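PDB 5BSZ: N-methyltransferase from Streptoalloteichus sp. ATCC 53650, which probably transfers a methyl group from S-adenosylmethionine to a sugar nitrogen for kedarcidin, and is bound here to S-adenosyl-L-homocysteine and thymidine. Local coordinates for residues 190-195 with 199-204; 59-64 with 113-118; 43-48 with 137-142; 39-42 with 47-50; 144-149 with 218-223. All coordinates share one frame; numbering follows the deposited sequence.

Interaction 1: 190-195 with 199-204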
# COMPACT_ATOMS: atom_id res chain seq x y z
N HIS A 190 -3.51 9.05 8.16
CA HIS A 190 -3.37 8.78 6.73
C HIS A 190 -3.66 10.08 6.00
O HIS A 190 -4.55 10.85 6.40
CB HIS A 190 -4.33 7.70 6.25
CG HIS A 190 -3.98 6.33 6.73
ND1 HIS A 190 -3.58 5.31 5.89
CD2 HIS A 190 -3.95 5.82 7.99
CE1 HIS A 190 -3.36 4.22 6.60
NE2 HIS A 190 -3.57 4.51 7.88
N TYR A 191 -2.87 10.32 4.98
CA TYR A 191 -3.09 11.40 4.02
C TYR A 191 -3.23 10.87 2.58
O TYR A 191 -2.49 9.94 2.19
CB TYR A 191 -1.88 12.31 4.00
CG TYR A 191 -1.61 13.06 5.25
CD1 TYR A 191 -1.00 12.46 6.34
CD2 TYR A 191 -1.95 14.41 5.34
CE1 TYR A 191 -0.74 13.18 7.51
CE2 TYR A 191 -1.68 15.14 6.48
CZ TYR A 191 -1.09 14.52 7.56
OH TYR A 191 -0.84 15.27 8.68
N LEU A 192 -4.16 11.46 1.81
CA LEU A 192 -4.10 11.38 0.33
C LEU A 192 -3.88 12.77 -0.28
O LEU A 192 -4.53 13.73 0.13
CB LEU A 192 -5.38 10.76 -0.24
CG LEU A 192 -5.90 9.45 0.32
CD1 LEU A 192 -7.36 9.25 -0.01
CD2 LEU A 192 -5.04 8.34 -0.25
N ALA A 193 -2.94 12.88 -1.21
CA ALA A 193 -2.75 14.12 -1.94
C ALA A 193 -2.81 13.86 -3.43
O ALA A 193 -2.23 12.89 -3.89
CB ALA A 193 -1.41 14.73 -1.63
N ALA A 194 -3.36 14.84 -4.16
CA ALA A 194 -3.48 14.76 -5.60
C ALA A 194 -3.19 16.12 -6.21
O ALA A 194 -3.64 17.13 -5.68
CB ALA A 194 -4.86 14.27 -5.96
N ASP A 195 -2.31 16.14 -7.21
CA ASP A 195 -2.04 17.33 -8.03
C ASP A 195 -1.68 16.86 -9.42
O ASP A 195 -1.91 15.69 -9.75
CB ASP A 195 -0.89 18.18 -7.45
CG ASP A 195 0.40 17.41 -7.28
OD1 ASP A 195 1.11 17.78 -6.33
OD2 ASP A 195 0.77 16.46 -8.02
N VAL A 199 -1.17 11.06 -7.61
CA VAL A 199 -1.76 10.82 -6.31
C VAL A 199 -0.70 10.16 -5.42
O VAL A 199 0.07 9.31 -5.86
CB VAL A 199 -2.96 9.86 -6.40
CG1 VAL A 199 -3.57 9.60 -5.04
CG2 VAL A 199 -4.00 10.46 -7.33
N ARG A 200 -0.69 10.58 -4.15
CA ARG A 200 0.19 9.98 -3.15
C ARG A 200 -0.60 9.65 -1.91
O ARG A 200 -1.59 10.33 -1.63
CB ARG A 200 1.31 10.94 -2.77
CG ARG A 200 2.22 11.14 -3.95
CD ARG A 200 3.19 12.28 -3.73
NE ARG A 200 4.23 12.32 -4.75
CZ ARG A 200 4.04 12.54 -6.06
NH1 ARG A 200 5.09 12.55 -6.86
NH2 ARG A 200 2.82 12.72 -6.58
N HIS A 201 -0.21 8.58 -1.22
CA HIS A 201 -0.80 8.18 0.04
C HIS A 201 0.32 8.11 1.08
O HIS A 201 1.41 7.58 0.78
CB HIS A 201 -1.47 6.83 -0.10
CG HIS A 201 -1.93 6.23 1.20
ND1 HIS A 201 -1.74 4.91 1.52
CD2 HIS A 201 -2.58 6.77 2.25
CE1 HIS A 201 -2.27 4.66 2.70
NE2 HIS A 201 -2.77 5.78 3.18
N PHE A 202 0.09 8.70 2.25
CA PHE A 202 1.10 8.73 3.29
C PHE A 202 0.44 8.15 4.54
O PHE A 202 -0.75 8.41 4.78
CB PHE A 202 1.56 10.15 3.65
CG PHE A 202 2.11 10.96 2.51
CD1 PHE A 202 3.49 11.15 2.38
CD2 PHE A 202 1.27 11.62 1.61
CE1 PHE A 202 4.01 11.95 1.38
CE2 PHE A 202 1.79 12.41 0.60
CZ PHE A 202 3.17 12.57 0.47
N SER A 203 1.19 7.39 5.33
CA SER A 203 0.65 7.00 6.61
C SER A 203 1.73 6.97 7.69
O SER A 203 2.91 6.79 7.38
CB SER A 203 -0.07 5.69 6.50
OG SER A 203 0.85 4.68 6.35
N GLN A 204 1.28 7.16 8.92
CA GLN A 204 2.14 7.12 10.10
C GLN A 204 1.37 6.54 11.31
O GLN A 204 0.17 6.80 11.50
CB GLN A 204 2.64 8.54 10.38
CG GLN A 204 3.57 8.62 11.58
CD GLN A 204 4.23 9.97 11.77
OE1 GLN A 204 3.87 10.73 12.66
NE2 GLN A 204 5.22 10.27 10.95
O HOH W 1 0.52 14.40 -5.19

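Interaction 2: 59-64 with 113-118. With SAH (S-adenosyl-L-homocysteine), chain B.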
# COMPACT_ATOMS: atom_id res chain seq x y z
N GLY A 59 8.68 25.30 15.37
CA GLY A 59 9.10 26.54 16.01
C GLY A 59 8.00 27.60 16.12
O GLY A 59 8.24 28.76 16.48
N GLU A 60 6.76 27.19 15.86
CA GLU A 60 5.70 28.15 15.89
C GLU A 60 5.38 28.72 17.27
O GLU A 60 5.08 29.93 17.38
CB GLU A 60 4.48 27.61 15.17
CG GLU A 60 3.39 28.66 15.12
CD GLU A 60 3.51 29.53 13.88
OE1 GLU A 60 2.57 30.31 13.65
OE2 GLU A 60 4.51 29.39 13.14
N HIS A 61 5.40 27.90 18.31
CA HIS A 61 5.22 28.44 19.64
C HIS A 61 6.37 29.44 19.93
O HIS A 61 6.15 30.49 20.53
CB HIS A 61 5.22 27.38 20.74
CG HIS A 61 4.00 26.50 20.75
ND1 HIS A 61 3.99 25.23 20.23
CD2 HIS A 61 2.76 26.71 21.26
CE1 HIS A 61 2.78 24.70 20.39
NE2 HIS A 61 2.03 25.56 21.05
N LEU A 62 7.60 29.09 19.58
CA LEU A 62 8.73 30.01 19.81
C LEU A 62 8.52 31.38 19.13
O LEU A 62 8.90 32.43 19.68
CB LEU A 62 10.05 29.35 19.35
CG LEU A 62 10.70 28.36 20.29
CD1 LEU A 62 11.87 27.64 19.58
CD2 LEU A 62 11.14 29.12 21.52
N ALA A 63 7.91 31.37 17.95
CA ALA A 63 7.64 32.60 17.21
C ALA A 63 6.70 33.50 18.00
O ALA A 63 6.86 34.72 17.99
CB ALA A 63 7.10 32.30 15.81
N HIS A 64 5.75 32.91 18.73
CA HIS A 64 5.02 33.69 19.72
C HIS A 64 5.78 34.07 20.97
O HIS A 64 5.69 35.19 21.47
CB HIS A 64 3.70 33.02 20.11
CG HIS A 64 2.78 32.83 18.94
ND1 HIS A 64 1.76 33.71 18.66
CD2 HIS A 64 2.76 31.91 17.95
CE1 HIS A 64 1.12 33.31 17.57
NE2 HIS A 64 1.72 32.23 17.12
N CYS A 113 7.91 22.02 27.38
CA CYS A 113 7.74 20.95 26.42
C CYS A 113 6.23 20.80 26.20
O CYS A 113 5.49 20.49 27.15
CB CYS A 113 8.33 19.69 27.04
SG CYS A 113 8.26 18.24 25.96
N LEU A 114 5.79 21.07 24.98
CA LEU A 114 4.39 21.35 24.75
C LEU A 114 3.67 20.26 23.95
O LEU A 114 4.32 19.44 23.31
CB LEU A 114 4.26 22.69 24.02
CG LEU A 114 4.81 23.88 24.79
CD1 LEU A 114 4.65 25.14 23.98
CD2 LEU A 114 4.11 24.04 26.13
N THR A 115 2.34 20.32 23.97
CA THR A 115 1.43 19.46 23.24
C THR A 115 1.66 17.97 23.41
O THR A 115 1.53 17.20 22.49
CB THR A 115 1.39 19.86 21.76
OG1 THR A 115 2.64 19.59 21.15
CG2 THR A 115 1.24 21.28 21.69
N GLY A 116 1.92 17.58 24.65
CA GLY A 116 2.11 16.21 25.02
C GLY A 116 3.36 15.52 24.56
O GLY A 116 3.42 14.29 24.61
N SER A 117 4.32 16.29 24.04
CA SER A 117 5.51 15.73 23.44
C SER A 117 6.35 14.91 24.41
O SER A 117 7.01 13.94 24.02
CB SER A 117 6.37 16.84 22.83
OG SER A 117 5.69 17.42 21.74
N ILE A 118 6.21 15.19 25.70
CA ILE A 118 6.97 14.47 26.68
C ILE A 118 6.60 12.98 26.74
O ILE A 118 7.41 12.19 27.18
CB ILE A 118 7.06 15.12 28.12
CG1 ILE A 118 8.41 14.69 28.77
CG2 ILE A 118 5.86 14.84 28.96
CD1 ILE A 118 8.84 15.52 29.95
N SAH B . 5.96 20.94 20.75
CA SAH B . 5.61 20.93 19.28
CB SAH B . 5.90 19.60 18.56
CG SAH B . 4.79 18.63 18.20
SD SAH B . 5.22 17.15 17.35
C SAH B . 4.21 21.46 19.22
O SAH B . 3.49 21.64 20.20
OXT SAH B . 3.80 21.88 18.18
C5' SAH B . 6.35 16.28 18.40
C4' SAH B . 7.80 16.67 18.05
O4' SAH B . 8.73 16.03 18.93
C3' SAH B . 8.22 16.21 16.65
O3' SAH B . 8.64 17.36 15.93
C2' SAH B . 9.40 15.27 16.82
O2' SAH B . 10.41 15.46 15.79
C1' SAH B . 9.88 15.62 18.20
N9 SAH B . 10.56 14.54 18.93
C8 SAH B . 10.22 13.22 18.97
N7 SAH B . 11.11 12.53 19.73
C5 SAH B . 12.04 13.42 20.13
C6 SAH B . 13.26 13.34 20.93
N6 SAH B . 13.57 12.13 21.42
N1 SAH B . 13.93 14.50 21.15
C2 SAH B . 13.58 15.67 20.62
N3 SAH B . 12.47 15.83 19.87
C4 SAH B . 11.69 14.76 19.61

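Interaction 3: 43-48 with 137-142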
# COMPACT_ATOMS: atom_id res chain seq x y z
N GLU A 43 4.20 34.65 36.36
CA GLU A 43 3.72 34.58 37.74
C GLU A 43 4.78 34.15 38.72
O GLU A 43 4.73 34.56 39.87
CB GLU A 43 2.57 33.59 37.99
CG GLU A 43 1.27 33.92 37.30
CD GLU A 43 0.19 32.85 37.52
OE1 GLU A 43 0.45 31.63 37.58
OE2 GLU A 43 -0.98 33.24 37.56
N ARG A 44 5.65 33.22 38.32
CA ARG A 44 6.58 32.60 39.26
C ARG A 44 7.96 33.28 39.12
O ARG A 44 8.79 33.13 39.99
CB ARG A 44 6.69 31.10 39.00
CG ARG A 44 5.53 30.24 39.53
CD ARG A 44 5.22 29.01 38.62
NE ARG A 44 4.00 28.38 39.13
CZ ARG A 44 2.80 28.83 38.84
NH1 ARG A 44 2.62 29.78 37.92
NH2 ARG A 44 1.76 28.28 39.42
N ARG A 45 8.19 33.97 38.02
CA ARG A 45 9.50 34.52 37.66
C ARG A 45 9.27 35.77 36.84
O ARG A 45 9.31 35.77 35.60
CB ARG A 45 10.38 33.52 36.92
CG ARG A 45 11.85 33.87 37.16
CD ARG A 45 12.80 32.75 36.84
NE ARG A 45 14.21 33.13 36.68
CZ ARG A 45 15.14 33.01 37.63
NH1 ARG A 45 16.37 33.31 37.34
NH2 ARG A 45 14.87 32.56 38.83
N PRO A 46 8.97 36.87 37.54
CA PRO A 46 8.48 38.10 36.88
C PRO A 46 9.44 38.69 35.84
O PRO A 46 9.03 39.35 34.88
CB PRO A 46 8.23 39.05 38.06
CG PRO A 46 8.00 38.15 39.23
CD PRO A 46 8.85 36.93 39.00
N GLY A 47 10.72 38.50 36.07
CA GLY A 47 11.71 39.07 35.16
C GLY A 47 12.13 38.09 34.08
O GLY A 47 13.07 38.37 33.37
N ALA A 48 11.45 36.94 33.94
CA ALA A 48 11.93 35.86 33.04
C ALA A 48 12.13 36.38 31.62
O ALA A 48 11.21 36.99 31.04
CB ALA A 48 10.91 34.71 33.02
N HIS A 137 18.64 22.59 32.83
CA HIS A 137 18.80 23.82 32.07
C HIS A 137 18.11 24.99 32.71
O HIS A 137 17.82 25.98 32.02
CB HIS A 137 18.28 23.64 30.65
CG HIS A 137 19.14 22.71 29.87
ND1 HIS A 137 19.08 21.34 29.99
CD2 HIS A 137 20.16 22.98 29.02
CE1 HIS A 137 19.99 20.80 29.20
NE2 HIS A 137 20.67 21.78 28.62
N LEU A 138 17.83 24.86 34.01
CA LEU A 138 17.22 25.95 34.76
C LEU A 138 18.12 26.41 35.91
O LEU A 138 18.77 25.57 36.54
CB LEU A 138 15.93 25.49 35.44
CG LEU A 138 14.77 25.12 34.52
CD1 LEU A 138 13.63 24.50 35.30
CD2 LEU A 138 14.30 26.33 33.78
N PRO A 139 18.10 27.72 36.22
CA PRO A 139 18.74 28.13 37.47
C PRO A 139 17.79 27.89 38.65
O PRO A 139 16.65 27.49 38.47
CB PRO A 139 18.89 29.63 37.28
CG PRO A 139 17.62 29.97 36.58
CD PRO A 139 17.47 28.86 35.55
N VAL A 140 18.23 28.20 39.87
CA VAL A 140 17.33 28.18 41.02
C VAL A 140 16.26 29.20 40.76
O VAL A 140 16.53 30.28 40.26
CB VAL A 140 18.06 28.48 42.35
CG1 VAL A 140 17.04 28.70 43.48
CG2 VAL A 140 18.96 27.30 42.70
N GLY A 141 15.01 28.84 41.01
CA GLY A 141 13.94 29.75 40.67
C GLY A 141 13.42 29.62 39.23
O GLY A 141 12.44 30.26 38.90
N GLY A 142 14.13 28.89 38.37
CA GLY A 142 13.64 28.59 37.01
C GLY A 142 12.34 27.80 36.97
O GLY A 142 12.04 27.01 37.88
O HOH W 2 10.94 31.84 40.73

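Interaction 4: 39-42 with 47-50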
# COMPACT_ATOMS: atom_id res chain seq x y z
N ARG A 39 2.33 33.18 30.95
CA ARG A 39 1.59 33.52 32.16
C ARG A 39 2.10 32.75 33.35
O ARG A 39 2.38 33.33 34.40
CB ARG A 39 0.10 33.27 31.93
CG ARG A 39 -0.83 33.60 33.08
CD ARG A 39 -2.22 33.02 32.84
NE ARG A 39 -2.65 32.30 34.03
CZ ARG A 39 -3.90 32.17 34.45
NH1 ARG A 39 -4.14 31.50 35.57
NH2 ARG A 39 -4.90 32.67 33.74
N VAL A 40 2.20 31.42 33.21
CA VAL A 40 2.64 30.58 34.32
C VAL A 40 4.11 30.91 34.71
O VAL A 40 4.49 30.88 35.88
CB VAL A 40 2.53 29.09 33.91
CG1 VAL A 40 3.31 28.23 34.86
CG2 VAL A 40 1.07 28.62 33.86
N VAL A 41 4.96 31.18 33.73
CA VAL A 41 6.35 31.58 33.97
C VAL A 41 6.44 32.98 34.66
O VAL A 41 7.11 33.13 35.68
CB VAL A 41 7.15 31.58 32.65
CG1 VAL A 41 8.52 32.27 32.81
CG2 VAL A 41 7.36 30.13 32.18
N ARG A 42 5.75 33.97 34.12
CA ARG A 42 5.85 35.32 34.67
C ARG A 42 5.24 35.43 36.06
O ARG A 42 5.77 36.15 36.91
CB ARG A 42 5.29 36.33 33.70
CG ARG A 42 6.15 36.52 32.46
CD ARG A 42 7.36 37.41 32.78
NE ARG A 42 8.24 37.60 31.62
CZ ARG A 42 7.95 38.34 30.55
NH1 ARG A 42 6.80 38.98 30.44
NH2 ARG A 42 8.82 38.45 29.57
N GLY A 47 10.72 38.50 36.07
CA GLY A 47 11.71 39.07 35.16
C GLY A 47 12.13 38.09 34.08
O GLY A 47 13.07 38.37 33.37
N ALA A 48 11.45 36.94 33.94
CA ALA A 48 11.93 35.86 33.04
C ALA A 48 12.13 36.38 31.62
O ALA A 48 11.21 36.99 31.04
CB ALA A 48 10.91 34.71 33.02
N ARG A 49 13.28 36.12 31.00
CA ARG A 49 13.48 36.61 29.62
C ARG A 49 14.09 35.61 28.65
O ARG A 49 14.19 35.88 27.45
CB ARG A 49 14.30 37.91 29.58
CG ARG A 49 15.73 37.78 30.05
CD ARG A 49 16.58 39.06 29.94
NE ARG A 49 16.56 39.81 28.68
CZ ARG A 49 17.34 39.69 27.61
NH1 ARG A 49 17.14 40.53 26.60
NH2 ARG A 49 18.30 38.75 27.46
N SER A 50 14.53 34.48 29.18
CA SER A 50 15.10 33.42 28.38
C SER A 50 14.26 32.14 28.53
O SER A 50 13.75 31.84 29.60
CB SER A 50 16.54 33.11 28.77
OG SER A 50 16.65 32.63 30.08

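Interaction 5: 144-149 with 218-223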
# COMPACT_ATOMS: atom_id res chain seq x y z
N LEU A 144 9.74 25.18 34.95
CA LEU A 144 9.66 24.07 34.01
C LEU A 144 8.16 23.85 33.77
O LEU A 144 7.38 23.69 34.72
CB LEU A 144 10.32 22.85 34.60
CG LEU A 144 10.79 21.77 33.62
CD1 LEU A 144 11.54 20.73 34.45
CD2 LEU A 144 9.66 21.11 32.87
N VAL A 145 7.76 23.99 32.52
CA VAL A 145 6.34 23.85 32.12
C VAL A 145 6.15 22.67 31.18
O VAL A 145 6.64 22.62 30.04
CB VAL A 145 5.82 25.12 31.44
CG1 VAL A 145 4.35 25.08 31.14
CG2 VAL A 145 6.12 26.39 32.23
N ILE A 146 5.35 21.71 31.64
CA ILE A 146 5.00 20.52 30.82
C ILE A 146 3.51 20.51 30.52
O ILE A 146 2.67 20.62 31.43
CB ILE A 146 5.33 19.25 31.60
CG1 ILE A 146 6.83 19.20 31.88
CG2 ILE A 146 4.87 18.01 30.82
CD1 ILE A 146 7.22 18.10 32.85
N ASP A 147 3.21 20.53 29.22
CA ASP A 147 1.88 20.31 28.69
C ASP A 147 1.77 18.79 28.46
O ASP A 147 2.28 18.27 27.47
CB ASP A 147 1.69 21.07 27.37
CG ASP A 147 0.28 20.91 26.77
OD1 ASP A 147 -0.63 20.39 27.48
OD2 ASP A 147 0.10 21.27 25.57
N PRO A 148 1.22 18.08 29.44
CA PRO A 148 1.24 16.63 29.45
C PRO A 148 0.35 16.07 28.36
O PRO A 148 -0.51 16.77 27.82
CB PRO A 148 0.68 16.28 30.85
CG PRO A 148 -0.32 17.34 31.06
CD PRO A 148 0.31 18.59 30.48
N TRP A 149 0.59 14.82 27.99
CA TRP A 149 -0.39 14.07 27.19
C TRP A 149 -1.45 13.57 28.18
O TRP A 149 -1.33 13.81 29.42
CB TRP A 149 0.32 12.91 26.47
CG TRP A 149 -0.57 12.08 25.57
CD1 TRP A 149 -0.77 10.74 25.67
CD2 TRP A 149 -1.42 12.52 24.49
NE1 TRP A 149 -1.66 10.32 24.73
CE2 TRP A 149 -2.08 11.39 24.00
CE3 TRP A 149 -1.66 13.75 23.89
CZ2 TRP A 149 -2.99 11.46 22.94
CZ3 TRP A 149 -2.55 13.80 22.82
CH2 TRP A 149 -3.23 12.67 22.37
N ALA A 218 5.90 13.32 40.25
CA ALA A 218 7.05 12.59 40.76
C ALA A 218 8.33 12.91 40.02
O ALA A 218 9.41 13.06 40.62
CB ALA A 218 6.83 11.08 40.72
N ALA A 219 8.21 12.95 38.70
CA ALA A 219 9.33 13.27 37.85
C ALA A 219 9.86 14.65 38.17
O ALA A 219 11.09 14.82 38.14
CB ALA A 219 8.93 13.20 36.35
N LEU A 220 8.96 15.59 38.41
CA LEU A 220 9.32 16.98 38.81
C LEU A 220 10.09 17.02 40.13
O LEU A 220 11.18 17.58 40.20
CB LEU A 220 8.10 17.87 38.85
CG LEU A 220 7.61 18.24 37.46
CD1 LEU A 220 6.22 18.79 37.49
CD2 LEU A 220 8.48 19.30 36.79
N ALA A 221 9.55 16.37 41.16
CA ALA A 221 10.19 16.27 42.48
C ALA A 221 11.56 15.61 42.42
O ALA A 221 12.51 16.12 43.00
CB ALA A 221 9.30 15.49 43.42
N ALA A 222 11.68 14.49 41.70
CA ALA A 222 12.98 13.86 41.52
C ALA A 222 13.95 14.69 40.71
O ALA A 222 15.14 14.47 40.82
CB ALA A 222 12.84 12.49 40.91
N ALA A 223 13.45 15.63 39.91
CA ALA A 223 14.34 16.55 39.18
C ALA A 223 14.69 17.79 39.99
O ALA A 223 15.24 18.75 39.44
CB ALA A 223 13.67 16.98 37.88

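Interaction 1: 190-195 with 199-204
His190 and His201 meet edge against edge, neither over the face of the other, on the same face of an antiparallel hairpin, although they are diagonal neighbours: His201 is paired with Leu192, and His190 with Ser203. ND1 of His190 lies 2.9 Å from NE2 of His201 in a fairly straight hydrogen bond, either nitrogen being a possible donor, and the ring planes differ by 19°. With CG of His201 anti to the backbone N (chi1 171°), the CD2 edge of its ring comes 3.2 Å from Tyr191 O. Ser203 CB covers one face of the His190 ring, 3.7 Å from its centroid in a CH-pi contact, and Leu192 CD2 approaches His201 CD2 obliquely at 3.8 Å. On the other face of the sheet, Tyr191 CB touches Phe202 CD2 at 4.0 Å. Between the two strands, the hydrogen-bonded pairs Tyr191-Phe202 and Ala193-Arg200 hold the register. Strand 198-209 pairs onward with a strand of a second subunit, while His201 meets His201 of a third. The imidazoles are buried, and a bond of this kind needs one nitrogen bearing a proton and the other lacking it; the pair is therefore probably not doubly charged.

Interaction 2: 59-64 with 113-118
Leu114, just past strand 110-113, sets its CD1 methyl over the centre of the His61 ring, 3.6 Å from the centroid and 14° off the normal, a CH-pi contact. The two side chains face each other head-on; CG of Leu114 lies anti to its carbonyl carbon (chi1 -61°), which sends the methyl away from the ligand toward helix 60-65. Leu114 O faces the other way, as the hub of a type I' turn: Ser117 OG donates to it at 2.9 Å, Ser117 N does so at 3.2 Å, and the amino N of S-adenosyl-L-homocysteine adds a weak bond of 3.4 Å. Next comes Thr115, a ligand-binding residue, whose CG2 is turned toward His61 and whose OG1 is turned toward the ligand carboxylate, but oxygen O of that group is too close to CG2 in the model for the details to be trusted. Gly116 carries the turn onward with positive phi, and Ser117 OG ends 3.6 Å from C5' of the ligand. Second-shell groups probably help to position both sides: NE2 of His61 bonds to Glu33, and Thr115 N to Asp147. The contact thus bridges helix 60-65 and the loop after strand 110-113 in the Rossmann-like domain, with Asp53 of strand 50-54 touching both His61 and Leu114, and Val37 of helix 30-44 against Leu114.

Interaction 3: 43-48 with 137-142
Two tight turns at the surface of the Rossmann-like domain meet here, near the start of strand 143-146: the type I turn Arg45-Ala48, which follows helix 30-44, and the type II turn Pro139-Gly142, which leads into that strand. Each is closed by its own backbone bond, Ala48 N to Arg45 O and Gly142 N to Pro139 O. Arg45 links the two. Its CG is anti to the backbone N (chi1 -154°) and the chain runs extended to NE, which lays the side chain across the second turn. Arg45 CD lies 3.3 Å from Gly141 O. Pro139 CG sits over one face of the guanidinium, 3.6 Å from Arg45 NH1, and Arg45 NH2 reaches Val140 O at 3.2 Å in a weak bond bent to 122°. Gly141, with positive phi and no side chain, lets Arg45 NH2 come within 3.3 Å of Gly141 C. A water joins the backbones as well, donating to Arg44 O at 2.6 Å and to Gly141 O at 2.8 Å. Asp109 is a second, long and weak partner of Arg45. The direct polar contact is weak, and between the two turns the contact rests on packing against the guanidinium, that weak bond and one shared water.

Interaction 4: 39-42 with 47-50
The guanidinium of Arg42 presents its edge to the carbonyl oxygen of Ala48, which lies almost in the guanidinium plane. Two nitrogens on that side share the oxygen: NE is 3.1 Å from Ala48 O and NH2 is 3.2 Å from it. They use it differently, since NE sits in the carbonyl plane on a lone pair, whereas NH2 continues the line of the C=O bond, at 178°. This side-on grip of a single acceptor fixes the rotation of the flat group. The bend in the arginine chain at chi2 (-78°) is what folds the group back from the helix toward the loop. Beside it Val41 CG1 presses on Ala48 CB at 3.4 Å, tighter than usual for two carbons. Ala48 is therefore held by its methyl and by its carbonyl, and the arginine charge would probably polarise the latter. The contact ties the last part of helix 30-44 to the connection that leads into strand 50-54, whose first residue, Ser50, is bonded to Ala110 of strand 110-113. Phe69 packs on both Val41 and Ala48, while Val41 also rests on Val143 and Val145 of strand 143-146, seating the last turns of the helix on the central sheet.

Interaction 5: 144-149 with 218-223
Leu220, which meets Leu144 and Ile146, rides on a helical turn whose shortest backbone bond joins Ala222 N to Ala218 O at 2.9 Å. A little further on, Ala223 N makes two weak bonds, to Ala219 O at 3.1 Å and to Leu220 O at 3.0 Å. No hydrogen bond crosses to residues 144-149, so the union is made by methyl groups. One branch of Leu220, CD2, does the touching: it lies 4.1 Å from Leu144 CD1 and 4.3 Å from Ile146 CD1, resting over the ends of two side chains that project from the same face of strand 143-146. Leu220 leaves its helix at an angle to the strand, and the outer part of the side chain brings the methyl over. Leu144 reaches back with CG anti to the backbone N (chi1 -158°), and the two leucines run at a slant to one another. Val145, between the two strand residues, faces the other side of the sheet, toward helix 30-44. Phe241 of strand 240-245 also touches Leu220, and Val131 of helix 124-135 lies against both Ile146 and Ala223, so the residues form part of a hydrophobic layer on one side of the central sheet. Just beyond the strand, Asp147 forms a salt bridge with Arg238. The buried aliphatic contact is consequently one of dispersion and exclusion of water, with little directional demand.

Along the chain, interaction 4 comes first and overlaps interaction 3 at Gly47 and Ala48, their centres 7 Å apart. The segments of interaction 2 fall between those of interaction 3, and interaction 1 falls between those of interaction 5. Interactions 2 to 5 surround the central Rossmann-like sheet: interactions 3 and 4 at the end of helix 30-44, interaction 5 on the opposite face of strand 143-146 from that helix, and interaction 2 at the ligand. Interactions 2 and 5 touch, Gly116 N lying 2.9 Å from Asp147 O. Interaction 1, where subunits join, stands apart in the antiparallel sheet, its centre about 44 Å from that of interaction 3. Of these five, the contacts at the ligand and at the subunit interface lie in different parts of the fold.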